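Local coordinates for glucokinase (Leishmania braziliensis MHOM/BR/75/M2904, PDB 6EDI) that catalyses the phosphorylation of glucose to glucose 6-phosphate, probably with ATP as phosphate donor, and forms a homodimer, seen here in an open conformation, at the interface of chains A and B. Residues are numbered along the deposited sequence; one frame, centred on the assembly and turned at random. Chains: chain A/B, Glucokinase.

Contact 1: the interface of chains A and B. Residues chain A 204, 218, 220, 229, 231, 233, 341; chain B 204, 218, 220, 229, 231-233, 341.
Strands 214-222 (215-222 in chain B) and 227-233 keep extended backbone angles through the contact (A:Leu231 phi/psi -113°/125°), whereas A:Phe341 closes helix 317-341. This is the two-fold dimer interface of a glucokinase of the ASKHA superfamily, and the two Leu231 residues meet each other close to the two-fold axis. Each leucine has CG anti to its own carbonyl carbon and meets the opposite histidine tip to tip. CG of B:Leu231 stands over the centre of the A:His220 imidazole, 3.8 Å from its centroid, a CH-pi contact; the CD2 methyl of B:Leu231 leans towards CG and ND1 of the ring and touches CD2 of A:Leu218 at 3.7 Å. The twin contact sets A:Leu231 over B:His220, and the two Leu231 CD2 methyls meet at 3.9 Å.

The imidazole is held from within its own chain. A:His220 has CG anti to the backbone N (chi1 173°), and its ND1 accepts a nearly straight, in-plane hydrogen bond of 2.9 Å from NE of A:Arg204, which should leave ND1 unprotonated. The extended arginine also gives NH1 to the carbonyl O of A:Phe341 at 2.9 Å, from above the carbonyl plane, so two internal bonds fix the guanidinium. Its NH2 then crosses the interface to O of B:Ala232 at 2.9 Å, on a carbonyl lone pair and in the guanidinium plane, passing obliquely beside CB of B:Leu231. The copies differ here: NH2 of B:Arg204 lies against CB of A:Leu231 at 3.6 Å.

At the helix ends the phenyl rings meet rim to rim, CZ of A:Phe341 lying 3.9 Å from CE1 of B:Phe341. CD2 of each Leu233 packs against the CD1-CE1 side of the opposite ring.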
loop_
_atom_site.group_PDB
_atom_site.type_symbol
_atom_site.label_atom_id
_atom_site.label_comp_id
_atom_site.label_asym_id
_atom_site.label_seq_id
_atom_site.Cartn_x
_atom_site.Cartn_y
_atom_site.Cartn_z
ATOM N N ARG A 204 -10.264 -2.822 -3.270
ATOM C CA ARG A 204 -9.282 -1.757 -3.369
ATOM C C ARG A 204 -9.473 -0.967 -4.638
ATOM O O ARG A 204 -9.809 -1.511 -5.695
ATOM C CB ARG A 204 -7.853 -2.297 -3.347
ATOM C CG ARG A 204 -7.342 -2.670 -1.968
ATOM C CD ARG A 204 -5.995 -3.369 -2.071
ATOM N NE ARG A 204 -5.452 -3.678 -0.753
ATOM C CZ ARG A 204 -4.355 -4.394 -0.574
ATOM N NH1 ARG A 204 -3.705 -4.844 -1.637
ATOM N NH2 ARG A 204 -3.901 -4.638 0.650
ATOM N N LEU A 218 -3.966 4.811 -2.521
ATOM C CA LEU A 218 -4.753 3.592 -2.579
ATOM C C LEU A 218 -5.902 3.687 -1.606
ATOM O O LEU A 218 -5.693 3.975 -0.413
ATOM C CB LEU A 218 -3.882 2.376 -2.254
ATOM C CG LEU A 218 -4.608 1.033 -2.153
ATOM C CD1 LEU A 218 -4.806 0.397 -3.532
ATOM C CD2 LEU A 218 -3.915 0.096 -1.176
ATOM N N HIS A 220 -8.010 1.519 0.364
ATOM C CA HIS A 220 -8.021 0.115 0.801
ATOM C C HIS A 220 -9.356 -0.192 1.456
ATOM O O HIS A 220 -9.791 0.547 2.338
ATOM C CB HIS A 220 -6.874 -0.142 1.773
ATOM C CG HIS A 220 -6.905 -1.509 2.399
ATOM N ND1 HIS A 220 -6.695 -2.659 1.677
ATOM C CD2 HIS A 220 -7.111 -1.896 3.679
ATOM C CE1 HIS A 220 -6.775 -3.707 2.482
ATOM N NE2 HIS A 220 -7.020 -3.271 3.701
ATOM N N ILE A 229 -9.918 2.900 3.979
ATOM C CA ILE A 229 -8.905 3.832 4.442
ATOM C C ILE A 229 -8.010 4.124 3.256
ATOM O O ILE A 229 -7.724 3.240 2.457
ATOM C CB ILE A 229 -8.091 3.282 5.651
ATOM C CG1 ILE A 229 -7.055 4.306 6.125
ATOM C CG2 ILE A 229 -7.448 1.912 5.332
ATOM C CD1 ILE A 229 -6.513 4.026 7.527
ATOM N N LEU A 231 -4.375 5.253 1.676
ATOM C CA LEU A 231 -2.960 5.370 1.947
ATOM C C LEU A 231 -2.381 6.238 0.854
ATOM O O LEU A 231 -2.571 5.942 -0.331
ATOM C CB LEU A 231 -2.275 4.001 1.926
ATOM C CG LEU A 231 -2.387 3.140 3.187
ATOM C CD1 LEU A 231 -3.811 2.631 3.357
ATOM C CD2 LEU A 231 -1.409 1.962 3.176
ATOM N N LEU A 233 0.671 7.491 -1.382
ATOM C CA LEU A 233 1.729 6.679 -1.999
ATOM C C LEU A 233 2.710 7.503 -2.841
ATOM O O LEU A 233 2.438 8.655 -3.177
ATOM C CB LEU A 233 1.106 5.600 -2.883
ATOM C CG LEU A 233 0.224 4.536 -2.233
ATOM C CD1 LEU A 233 -0.408 3.665 -3.295
ATOM C CD2 LEU A 233 1.045 3.684 -1.275
ATOM N N PHE A 341 -1.013 -4.414 -5.759
ATOM C CA PHE A 341 -2.166 -4.212 -4.897
ATOM C C PHE A 341 -3.402 -5.068 -5.222
ATOM O O PHE A 341 -4.378 -5.098 -4.430
ATOM C CB PHE A 341 -2.552 -2.728 -4.965
ATOM C CG PHE A 341 -1.476 -1.801 -4.491
ATOM C CD1 PHE A 341 -0.988 -1.900 -3.192
ATOM C CD2 PHE A 341 -0.975 -0.798 -5.330
ATOM C CE1 PHE A 341 -0.015 -1.028 -2.718
ATOM C CE2 PHE A 341 0.015 0.086 -4.877
ATOM C CZ PHE A 341 0.507 -0.033 -3.572
ATOM N N ARG B 204 5.202 3.580 9.209
ATOM C CA ARG B 204 4.955 2.454 8.342
ATOM C C ARG B 204 6.096 1.472 8.468
ATOM O O ARG B 204 7.260 1.872 8.503
ATOM C CB ARG B 204 4.843 2.926 6.897
ATOM C CG ARG B 204 3.437 3.293 6.469
ATOM C CD ARG B 204 3.439 3.650 5.007
ATOM N NE ARG B 204 2.182 4.263 4.593
ATOM C CZ ARG B 204 1.999 4.901 3.441
ATOM N NH1 ARG B 204 2.997 5.009 2.578
ATOM N NH2 ARG B 204 0.807 5.412 3.151
ATOM N N LEU B 218 2.451 -4.589 4.367
ATOM C CA LEU B 218 2.761 -3.281 4.941
ATOM C C LEU B 218 2.008 -3.082 6.252
ATOM O O LEU B 218 0.792 -3.217 6.295
ATOM C CB LEU B 218 2.397 -2.170 3.945
ATOM C CG LEU B 218 2.551 -0.705 4.371
ATOM C CD1 LEU B 218 3.994 -0.326 4.584
ATOM C CD2 LEU B 218 1.918 0.223 3.319
ATOM N N HIS B 220 0.654 -0.301 8.218
ATOM C CA HIS B 220 0.423 1.137 8.047
ATOM C C HIS B 220 0.017 1.737 9.378
ATOM O O HIS B 220 -0.880 1.220 10.036
ATOM C CB HIS B 220 -0.649 1.428 6.984
ATOM C CG HIS B 220 -1.005 2.887 6.865
ATOM N ND1 HIS B 220 -0.126 3.837 6.381
ATOM C CD2 HIS B 220 -2.141 3.555 7.178
ATOM C CE1 HIS B 220 -0.708 5.025 6.401
ATOM N NE2 HIS B 220 -1.937 4.880 6.868
ATOM N N ILE B 229 -2.876 -0.867 10.713
ATOM C CA ILE B 229 -3.580 -1.843 9.897
ATOM C C ILE B 229 -2.542 -2.424 8.959
ATOM O O ILE B 229 -1.644 -1.709 8.504
ATOM C CB ILE B 229 -4.775 -1.229 9.103
ATOM C CG1 ILE B 229 -5.457 -2.307 8.254
ATOM C CG2 ILE B 229 -4.313 -0.112 8.190
ATOM C CD1 ILE B 229 -6.856 -1.957 7.800
ATOM N N LEU B 231 -1.680 -4.202 5.360
ATOM C CA LEU B 231 -2.179 -4.495 4.022
ATOM C C LEU B 231 -1.379 -5.620 3.408
ATOM O O LEU B 231 -0.149 -5.561 3.385
ATOM C CB LEU B 231 -2.095 -3.258 3.126
ATOM C CG LEU B 231 -3.194 -2.237 3.351
ATOM C CD1 LEU B 231 -2.955 -1.432 4.645
ATOM C CD2 LEU B 231 -3.283 -1.318 2.153
ATOM N N ALA B 232 -2.062 -6.656 2.921
ATOM C CA ALA B 232 -1.360 -7.722 2.213
ATOM C C ALA B 232 -0.838 -7.087 0.925
ATOM O O ALA B 232 -1.435 -6.140 0.422
ATOM C CB ALA B 232 -2.297 -8.894 1.909
ATOM N N LEU B 233 0.274 -7.592 0.399
ATOM C CA LEU B 233 0.821 -7.053 -0.844
ATOM C C LEU B 233 1.394 -8.150 -1.735
ATOM O O LEU B 233 1.622 -9.283 -1.298
ATOM C CB LEU B 233 1.928 -6.017 -0.558
ATOM C CG LEU B 233 1.616 -4.788 0.289
ATOM C CD1 LEU B 233 2.880 -4.072 0.744
ATOM C CD2 LEU B 233 0.698 -3.864 -0.485
ATOM N N PHE B 341 6.410 3.460 -0.425
ATOM C CA PHE B 341 5.697 3.556 0.833
ATOM C C PHE B 341 6.378 4.503 1.811
ATOM O O PHE B 341 5.799 4.822 2.850
ATOM C CB PHE B 341 5.545 2.154 1.478
ATOM C CG PHE B 341 4.825 1.174 0.609
ATOM C CD1 PHE B 341 3.470 1.333 0.342
ATOM C CD2 PHE B 341 5.506 0.104 0.030
ATOM C CE1 PHE B 341 2.792 0.420 -0.483
ATOM C CE2 PHE B 341 4.845 -0.803 -0.787
ATOM C CZ PHE B 341 3.485 -0.635 -1.055
#

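Contact 2: the interface of chains A and B. Residues chain A 235, 238, 336, 340; chain B 235, 237-238, 336, 340.
Two glutamine amides meet tip to tip across the two-fold axis of this glucokinase dimer, each giving and receiving a hydrogen bond. NE2 of B:Gln340 donates to OE1 of A:Gln340 at 3.1 Å, and NE2 of A:Gln340 donates to OE1 of B:Gln340, also at 3.1 Å. Both donors lie in the plane of the accepting carbonyl, on a lone pair, although the two amide planes are turned 52° from each other. The pairing is thus a twisted, reciprocal one.

Each NE2 also donates to sulfur on the partner chain: B:Gln340 NE2 reaches SG of A:Cys235 at 3.3 Å, with SG in the amide plane, and A:Gln340 NE2 reaches SG of B:Cys235 likewise. Two bonds therefore grip every NE2, and as modelled the sulfur acts as acceptor.

Beside the amides, the Leu238 side chains approach tip to tip, CD1 of A:Leu238 lying 3.7 Å from CD2 of B:Leu238. Each also crosses the opposite Glu336 at about a right angle. The CD1 methyl of B:Leu238 rests on the aliphatic part of A:Glu336, 3.6 Å from CG, and also abuts carboxylate OE1.

Helix 317-341 positions the glutamines. A:Gln340 starts with CG anti to the carbonyl carbon (chi1 -65°) and runs straight on through chi2 before its amide turns at chi3. One helical turn earlier, A:Glu336 bends at chi2 (-44°), offering its flank to the leucine. The cysteines open the 3-10 turn 235-237, with SG beside the backbone N; Leu238 follows this turn directly.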
loop_
_atom_site.group_PDB
_atom_site.type_symbol
_atom_site.label_atom_id
_atom_site.label_comp_id
_atom_site.label_asym_id
_atom_site.label_seq_id
_atom_site.Cartn_x
_atom_site.Cartn_y
_atom_site.Cartn_z
ATOM N N CYS A 235 4.049 5.997 -5.933
ATOM C CA CYS A 235 4.206 5.039 -7.018
ATOM C C CYS A 235 4.774 5.662 -8.294
ATOM O O CYS A 235 5.436 4.979 -9.083
ATOM C CB CYS A 235 2.869 4.330 -7.309
ATOM S SG CYS A 235 2.268 3.264 -5.950
ATOM N N LEU A 238 8.459 5.074 -8.406
ATOM C CA LEU A 238 8.980 3.740 -8.655
ATOM C C LEU A 238 9.793 3.771 -9.960
ATOM O O LEU A 238 9.391 4.413 -10.939
ATOM C CB LEU A 238 7.816 2.741 -8.710
ATOM C CG LEU A 238 7.809 1.411 -9.452
ATOM C CD1 LEU A 238 8.665 0.356 -8.782
ATOM C CD2 LEU A 238 6.349 0.922 -9.563
ATOM N N GLU A 336 2.304 -2.355 -12.956
ATOM C CA GLU A 336 2.994 -2.599 -11.686
ATOM C C GLU A 336 2.100 -2.388 -10.454
ATOM O O GLU A 336 2.117 -3.195 -9.526
ATOM C CB GLU A 336 4.267 -1.744 -11.568
ATOM C CG GLU A 336 5.341 -2.006 -12.635
ATOM C CD GLU A 336 5.603 -3.483 -12.924
ATOM O OE1 GLU A 336 5.501 -4.346 -12.020
ATOM O OE2 GLU A 336 5.937 -3.787 -14.085
ATOM N N GLN A 340 0.838 -5.204 -7.725
ATOM C CA GLN A 340 1.203 -5.194 -6.302
ATOM C C GLN A 340 0.005 -5.169 -5.377
ATOM O O GLN A 340 0.014 -5.803 -4.328
ATOM C CB GLN A 340 2.069 -3.992 -5.956
ATOM C CG GLN A 340 3.423 -3.977 -6.607
ATOM C CD GLN A 340 4.107 -2.674 -6.326
ATOM O OE1 GLN A 340 3.995 -1.719 -7.105
ATOM N NE2 GLN A 340 4.774 -2.598 -5.177
ATOM N N CYS B 235 4.377 -7.360 -3.693
ATOM C CA CYS B 235 5.522 -6.628 -4.211
ATOM C C CYS B 235 6.558 -7.529 -4.853
ATOM O O CYS B 235 7.348 -7.077 -5.680
ATOM C CB CYS B 235 6.185 -5.771 -3.120
ATOM S SG CYS B 235 5.111 -4.465 -2.488
ATOM N N SER B 237 5.997 -9.543 -6.999
ATOM C CA SER B 237 5.579 -9.719 -8.381
ATOM C C SER B 237 5.706 -8.439 -9.200
ATOM O O SER B 237 5.312 -8.413 -10.366
ATOM C CB SER B 237 4.147 -10.250 -8.439
ATOM O OG SER B 237 4.064 -11.493 -7.772
ATOM N N LEU B 238 6.238 -7.385 -8.586
ATOM C CA LEU B 238 6.637 -6.179 -9.331
ATOM C C LEU B 238 7.739 -6.571 -10.314
ATOM O O LEU B 238 8.616 -7.356 -9.967
ATOM C CB LEU B 238 7.145 -5.116 -8.359
ATOM C CG LEU B 238 7.935 -3.873 -8.792
ATOM C CD1 LEU B 238 7.089 -2.934 -9.630
ATOM C CD2 LEU B 238 8.491 -3.132 -7.570
ATOM N N GLU B 336 12.568 -0.059 -4.244
ATOM C CA GLU B 336 11.290 0.336 -4.815
ATOM C C GLU B 336 10.171 0.365 -3.787
ATOM O O GLU B 336 9.314 1.244 -3.833
ATOM C CB GLU B 336 10.896 -0.594 -5.964
ATOM C CG GLU B 336 11.988 -0.779 -7.000
ATOM C CD GLU B 336 12.344 0.500 -7.725
ATOM O OE1 GLU B 336 11.525 1.442 -7.763
ATOM O OE2 GLU B 336 13.457 0.548 -8.270
ATOM N N GLN B 340 8.183 3.729 -2.603
ATOM C CA GLN B 340 6.729 3.820 -2.797
ATOM C C GLN B 340 5.984 4.106 -1.512
ATOM O O GLN B 340 5.020 4.869 -1.511
ATOM C CB GLN B 340 6.156 2.531 -3.399
ATOM C CG GLN B 340 6.498 2.287 -4.844
ATOM C CD GLN B 340 5.922 0.967 -5.322
ATOM O OE1 GLN B 340 6.608 -0.060 -5.320
ATOM N NE2 GLN B 340 4.653 0.980 -5.698
#

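About 12 Å separates the centres of contact 1 and contact 2, which belong to one two-fold interface and draw on the same elements. Helix 317-341 supplies Glu336 and Gln340 to contact 2 and ends at Phe341 in contact 1, so the glutamine pair and the phenyl pair are sequence neighbours. Strand 227-233 gives contact 1 Leu231 and Leu233 and leads shortly into the 3-10 turn and Leu238 of contact 2. The mainly apolar strand face and the polar amide pair lie side by side in the same interface, which plausibly fixes the mutual orientation of the subunits in the dimer.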